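Local atomic coordinates of uncharacterized protein (PDB entry 4QAN), a protein that is of unknown function but has a cystatin-like fold, is a divergent member of the NTF2-like superfamily and can bind a metal ion. Residues E130-C135 with E175-E180; N335-Y340 with L359-G364. All coordinates share one frame; numbering follows the deposited sequence.

Two leucine-led contacts show how a cystatin-like chain fastens loops to its regular elements. They share no element: contact 1 joins helix 126-135 to the loop after strand 167-172, beside the five-stranded antiparallel sheet, whereas contact 2 sets the loop before strand 367-369 on strand 334-344 of the mixed sheet. Their centres lie about 35 Å apart, on opposite sides of the chain's centre. The touching residues are buried in both, and neither has a hydrogen bond across it. Contact 1 pairs side chain with side chain and has charged groups at its margin; in contact 2 a leucine methyl rests mainly on backbone, next to a serine known to bind magnesium.

Contact 1. Residues E130-C135 with E175-E180; sequences EQLAEC and EGLLYE
L132 and L177 meet methyl to methyl where helix 126-135 packs on a loop beside the antiparallel sheet of this cystatin-like fold, a worked example of helix-on-loop packing through apolar side chains. Both leucines carry CG beside the backbone N and anti to the carbonyl carbon (chi1 -65° in L132, -68° in L177). From these stems the side chains run past each other in opposite directions, and only one branch of L132 does the touching: its CD2 lies 3.5 Å from CD2 of L177, tighter than usual for two carbons, and 3.8 Å from CG of the same residue. The other methyl of L177, CD1, turns toward the next turn of the helix and lies 4.4 Å from SG of C135, a looser apolar contact. L132 also packs on V141 and E143 of strand 140-150, while C135 and L177 both touch E67 of helix 61-67, so the contact is closed in from sheet and helix alike.

Two hydrogen bonds tie L177 to E180. A type I beta turn runs from L177 to E180, with E180 N hydrogen-bonded to L177 O at 3.1 Å. The E180 side chain reaches back outside the turn to its first residue, and its carboxylate, which also forms a salt bridge with R128, receives a nearly straight hydrogen bond of 3.1 Å from L177 N to OE2, approached from above the carboxylate plane.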
loop_
_atom_site.group_PDB
_atom_site.type_symbol
_atom_site.label_atom_id
_atom_site.label_comp_id
_atom_site.label_asym_id
_atom_site.label_seq_id
_atom_site.Cartn_x
_atom_site.Cartn_y
_atom_site.Cartn_z
ATOM N N GLU A 130 17.575 15.959 -8.524
ATOM C CA GLU A 130 17.090 15.801 -9.912
ATOM C C GLU A 130 16.768 14.336 -10.228
ATOM O O GLU A 130 15.768 14.028 -10.884
ATOM C CB GLU A 130 18.131 16.330 -10.910
ATOM N N GLN A 131 17.629 13.451 -9.730
ATOM C CA GLN A 131 17.516 12.008 -9.894
ATOM C C GLN A 131 16.239 11.444 -9.254
ATOM O O GLN A 131 15.491 10.704 -9.891
ATOM C CB GLN A 131 18.756 11.373 -9.267
ATOM C CG GLN A 131 18.901 9.878 -9.425
ATOM C CD GLN A 131 20.188 9.389 -8.786
ATOM O OE1 GLN A 131 20.344 9.438 -7.562
ATOM N NE2 GLN A 131 21.126 8.929 -9.610
ATOM N N LEU A 132 16.005 11.794 -7.992
ATOM C CA LEU A 132 14.789 11.408 -7.291
ATOM C C LEU A 132 13.553 12.041 -7.924
ATOM O O LEU A 132 12.513 11.398 -8.020
ATOM C CB LEU A 132 14.862 11.828 -5.833
ATOM C CG LEU A 132 15.929 11.135 -5.000
ATOM C CD1 LEU A 132 16.249 11.948 -3.759
ATOM C CD2 LEU A 132 15.475 9.739 -4.619
ATOM N N ALA A 133 13.662 13.303 -8.344
ATOM C CA ALA A 133 12.544 13.986 -9.009
ATOM C C ALA A 133 12.167 13.297 -10.311
ATOM O O ALA A 133 11.011 13.297 -10.707
ATOM C CB ALA A 133 12.885 15.441 -9.266
ATOM N N GLU A 134 13.156 12.703 -10.963
ATOM C CA GLU A 134 12.938 11.942 -12.185
ATOM C C GLU A 134 12.261 10.597 -11.877
ATOM O O GLU A 134 11.352 10.182 -12.592
ATOM C CB GLU A 134 14.279 11.735 -12.894
ATOM C CG GLU A 134 14.180 11.493 -14.385
ATOM C CD GLU A 134 15.529 11.171 -15.006
ATOM O OE1 GLU A 134 16.572 11.513 -14.402
ATOM O OE2 GLU A 134 15.547 10.568 -16.101
ATOM N N CYS A 135 12.713 9.924 -10.816
ATOM C CA CYS A 135 12.032 8.733 -10.283
ATOM C C CYS A 135 10.541 8.995 -10.015
ATOM O O CYS A 135 9.670 8.199 -10.369
ATOM C CB CYS A 135 12.687 8.270 -8.964
ATOM S SG CYS A 135 14.289 7.434 -9.100
ATOM N N GLU A 175 15.256 9.691 4.682
ATOM C CA GLU A 175 16.066 10.058 3.516
ATOM C C GLU A 175 15.823 9.128 2.334
ATOM O O GLU A 175 15.644 7.936 2.515
ATOM C CB GLU A 175 17.535 9.972 3.914
ATOM C CG GLU A 175 18.469 10.883 3.162
ATOM C CD GLU A 175 19.858 10.851 3.775
ATOM O OE1 GLU A 175 20.447 9.748 3.819
ATOM O OE2 GLU A 175 20.343 11.913 4.224
ATOM N N GLY A 176 15.823 9.679 1.126
ATOM C CA GLY A 176 15.676 8.889 -0.092
ATOM C C GLY A 176 14.229 8.598 -0.446
ATOM O O GLY A 176 13.320 9.365 -0.106
ATOM N N LEU A 177 14.019 7.481 -1.139
ATOM C CA LEU A 177 12.702 7.067 -1.561
ATOM C C LEU A 177 12.003 6.314 -0.448
ATOM O O LEU A 177 12.639 5.582 0.324
ATOM C CB LEU A 177 12.786 6.148 -2.792
ATOM C CG LEU A 177 13.258 6.720 -4.130
ATOM C CD1 LEU A 177 13.143 5.650 -5.205
ATOM C CD2 LEU A 177 12.474 7.965 -4.544
ATOM N N LEU A 178 10.683 6.472 -0.402
ATOM C CA LEU A 178 9.815 5.720 0.507
ATOM C C LEU A 178 10.134 4.216 0.549
ATOM O O LEU A 178 10.045 3.598 1.604
ATOM C CB LEU A 178 8.356 5.919 0.108
ATOM C CG LEU A 178 7.284 5.263 0.980
ATOM C CD1 LEU A 178 7.334 5.797 2.402
ATOM C CD2 LEU A 178 5.900 5.464 0.368
ATOM N N TYR A 179 10.519 3.626 -0.577
ATOM C CA TYR A 179 10.649 2.170 -0.625
ATOM C C TYR A 179 12.041 1.659 -0.289
ATOM O O TYR A 179 12.271 0.448 -0.318
ATOM C CB TYR A 179 10.202 1.630 -1.986
ATOM C CG TYR A 179 9.037 2.391 -2.568
ATOM C CD1 TYR A 179 7.768 2.294 -2.023
ATOM C CD2 TYR A 179 9.222 3.231 -3.647
ATOM C CE1 TYR A 179 6.711 3.009 -2.554
ATOM C CE2 TYR A 179 8.181 3.950 -4.179
ATOM C CZ TYR A 179 6.932 3.839 -3.635
ATOM O OH TYR A 179 5.929 4.581 -4.196
ATOM N N GLU A 180 12.976 2.550 0.027
ATOM C CA GLU A 180 14.310 2.094 0.396
ATOM C C GLU A 180 14.272 1.443 1.770
ATOM O O GLU A 180 13.473 1.822 2.623
ATOM C CB GLU A 180 15.316 3.231 0.373
ATOM C CG GLU A 180 15.612 3.746 -1.021
ATOM C CD GLU A 180 16.626 4.867 -1.021
ATOM O OE1 GLU A 180 17.550 4.822 -0.177
ATOM O OE2 GLU A 180 16.499 5.781 -1.870
#

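Contact 2. Residues N335-Y340 with L359-G364; sequences NYLTGY and LSLESG
With CG anti to the backbone N (chi1 -162°), L337 reaches out from strand 334-344 of the mixed sheet in this cystatin-like fold; L361, whose CG is instead anti to its carbonyl carbon (chi1 -75°), comes in from the loop that follows strand 349-353. The two side chains cross at about a right angle, and CD2 of L337 lies 4.2 Å from CD1 of L361.

That same CD1 makes the closer approach to the strand itself. It settles against the peptide between T338 and G339, 3.4 Å from the carbonyl carbon of T338, at a point where G339 has no side chain to stand in its way; the CA atoms of G339 and L361 are 5.8 Å apart. T338 contributes its backbone here; its OG1 is hydrogen-bonded to Y329 OH. Beyond this point, L337 also packs on M367 and L369 of strand 367-369.

On the loop side, a G1 beta bulge sets S360 and L361 together opposite A356. S360 has been seen to bind magnesium in this protein, though no ion is bound to this chain. It is exposed, whereas its neighbour L361 is buried, with CD1 3.3 Å from the backbone N of G339.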
loop_
_atom_site.group_PDB
_atom_site.type_symbol
_atom_site.label_atom_id
_atom_site.label_comp_id
_atom_site.label_asym_id
_atom_site.label_seq_id
_atom_site.Cartn_x
_atom_site.Cartn_y
_atom_site.Cartn_z
ATOM N N ASN A 335 -5.175 -22.322 -17.323
ATOM C CA ASN A 335 -5.810 -22.774 -16.087
ATOM C C ASN A 335 -4.875 -22.732 -14.905
ATOM O O ASN A 335 -3.719 -23.157 -15.002
ATOM C CB ASN A 335 -6.324 -24.198 -16.251
ATOM C CG ASN A 335 -7.305 -24.313 -17.378
ATOM O OD1 ASN A 335 -7.082 -25.050 -18.340
ATOM N ND2 ASN A 335 -8.387 -23.552 -17.290
ATOM N N TYR A 336 -5.396 -22.225 -13.788
ATOM C CA TYR A 336 -4.632 -22.095 -12.559
ATOM C C TYR A 336 -5.456 -22.569 -11.372
ATOM O O TYR A 336 -6.680 -22.688 -11.447
ATOM C CB TYR A 336 -4.229 -20.636 -12.334
ATOM C CG TYR A 336 -3.302 -20.093 -13.392
ATOM C CD1 TYR A 336 -3.803 -19.554 -14.579
ATOM C CD2 TYR A 336 -1.921 -20.139 -13.223
ATOM C CE1 TYR A 336 -2.954 -19.062 -15.559
ATOM C CE2 TYR A 336 -1.060 -19.653 -14.200
ATOM C CZ TYR A 336 -1.580 -19.118 -15.366
ATOM O OH TYR A 336 -0.739 -18.637 -16.334
ATOM N N LEU A 337 -4.757 -22.851 -10.283
ATOM C CA LEU A 337 -5.371 -23.089 -9.004
ATOM C C LEU A 337 -4.853 -22.036 -8.018
ATOM O O LEU A 337 -3.676 -21.680 -8.040
ATOM C CB LEU A 337 -5.012 -24.474 -8.502
ATOM C CG LEU A 337 -5.918 -25.025 -7.400
ATOM C CD1 LEU A 337 -7.203 -25.589 -8.004
ATOM C CD2 LEU A 337 -5.210 -26.102 -6.596
ATOM N N THR A 338 -5.735 -21.543 -7.157
ATOM C CA THR A 338 -5.306 -20.842 -5.959
ATOM C C THR A 338 -6.063 -21.332 -4.745
ATOM O O THR A 338 -7.052 -22.034 -4.876
ATOM C CB THR A 338 -5.577 -19.342 -6.064
ATOM O OG1 THR A 338 -6.994 -19.104 -5.921
ATOM C CG2 THR A 338 -5.050 -18.811 -7.390
ATOM N N GLY A 339 -5.602 -20.911 -3.574
ATOM C CA GLY A 339 -6.208 -21.261 -2.304
ATOM C C GLY A 339 -6.782 -20.081 -1.550
ATOM O O GLY A 339 -6.245 -18.973 -1.602
ATOM N N TYR A 340 -7.884 -20.334 -0.852
ATOM C CA TYR A 340 -8.537 -19.346 0.005
ATOM C C TYR A 340 -8.762 -19.928 1.381
ATOM O O TYR A 340 -8.939 -21.135 1.539
ATOM C CB TYR A 340 -9.903 -18.955 -0.554
ATOM C CG TYR A 340 -9.876 -18.193 -1.847
ATOM C CD1 TYR A 340 -9.780 -18.859 -3.064
ATOM C CD2 TYR A 340 -9.969 -16.817 -1.853
ATOM C CE1 TYR A 340 -9.766 -18.168 -4.253
ATOM C CE2 TYR A 340 -9.952 -16.114 -3.030
ATOM C CZ TYR A 340 -9.864 -16.799 -4.233
ATOM O OH TYR A 340 -9.845 -16.091 -5.397
ATOM N N LEU A 359 -3.381 -27.408 1.287
ATOM C CA LEU A 359 -2.851 -27.838 -0.006
ATOM C C LEU A 359 -1.485 -27.211 -0.285
ATOM O O LEU A 359 -1.049 -27.161 -1.436
ATOM C CB LEU A 359 -3.814 -27.435 -1.127
ATOM C CG LEU A 359 -5.178 -28.131 -1.176
ATOM C CD1 LEU A 359 -5.989 -27.561 -2.331
ATOM C CD2 LEU A 359 -5.038 -29.638 -1.310
ATOM N N SER A 360 -0.822 -26.738 0.771
ATOM C CA SER A 360 0.486 -26.092 0.684
ATOM C C SER A 360 0.505 -24.831 -0.189
ATOM O O SER A 360 1.555 -24.446 -0.701
ATOM C CB SER A 360 1.557 -27.088 0.218
ATOM O OG SER A 360 2.811 -26.441 0.111
ATOM N N LEU A 361 -0.645 -24.174 -0.324
ATOM C CA LEU A 361 -0.745 -22.962 -1.125
ATOM C C LEU A 361 -0.565 -21.720 -0.263
ATOM O O LEU A 361 -1.418 -21.386 0.561
ATOM C CB LEU A 361 -2.082 -22.897 -1.865
ATOM C CG LEU A 361 -2.284 -23.799 -3.089
ATOM C CD1 LEU A 361 -3.653 -23.549 -3.701
ATOM C CD2 LEU A 361 -1.214 -23.582 -4.148
ATOM N N GLU A 362 0.544 -21.021 -0.475
ATOM C CA GLU A 362 0.843 -19.820 0.286
ATOM C C GLU A 362 0.024 -18.629 -0.168
ATOM O O GLU A 362 -0.571 -18.614 -1.246
ATOM C CB GLU A 362 2.334 -19.506 0.223
ATOM C CG GLU A 362 3.141 -20.501 1.043
ATOM C CD GLU A 362 4.572 -20.660 0.577
ATOM O OE1 GLU A 362 5.367 -19.709 0.743
ATOM O OE2 GLU A 362 4.907 -21.750 0.063
ATOM N N SER A 363 0.014 -17.619 0.685
ATOM C CA SER A 363 -0.727 -16.409 0.452
ATOM C C SER A 363 -0.401 -15.800 -0.917
ATOM O O SER A 363 0.740 -15.470 -1.187
ATOM C CB SER A 363 -0.398 -15.432 1.565
ATOM O OG SER A 363 -1.316 -14.389 1.566
ATOM N N GLY A 364 -1.401 -15.683 -1.792
ATOM C CA GLY A 364 -1.193 -15.142 -3.138
ATOM C C GLY A 364 -0.540 -16.096 -4.133
ATOM O O GLY A 364 -0.218 -15.694 -5.234
#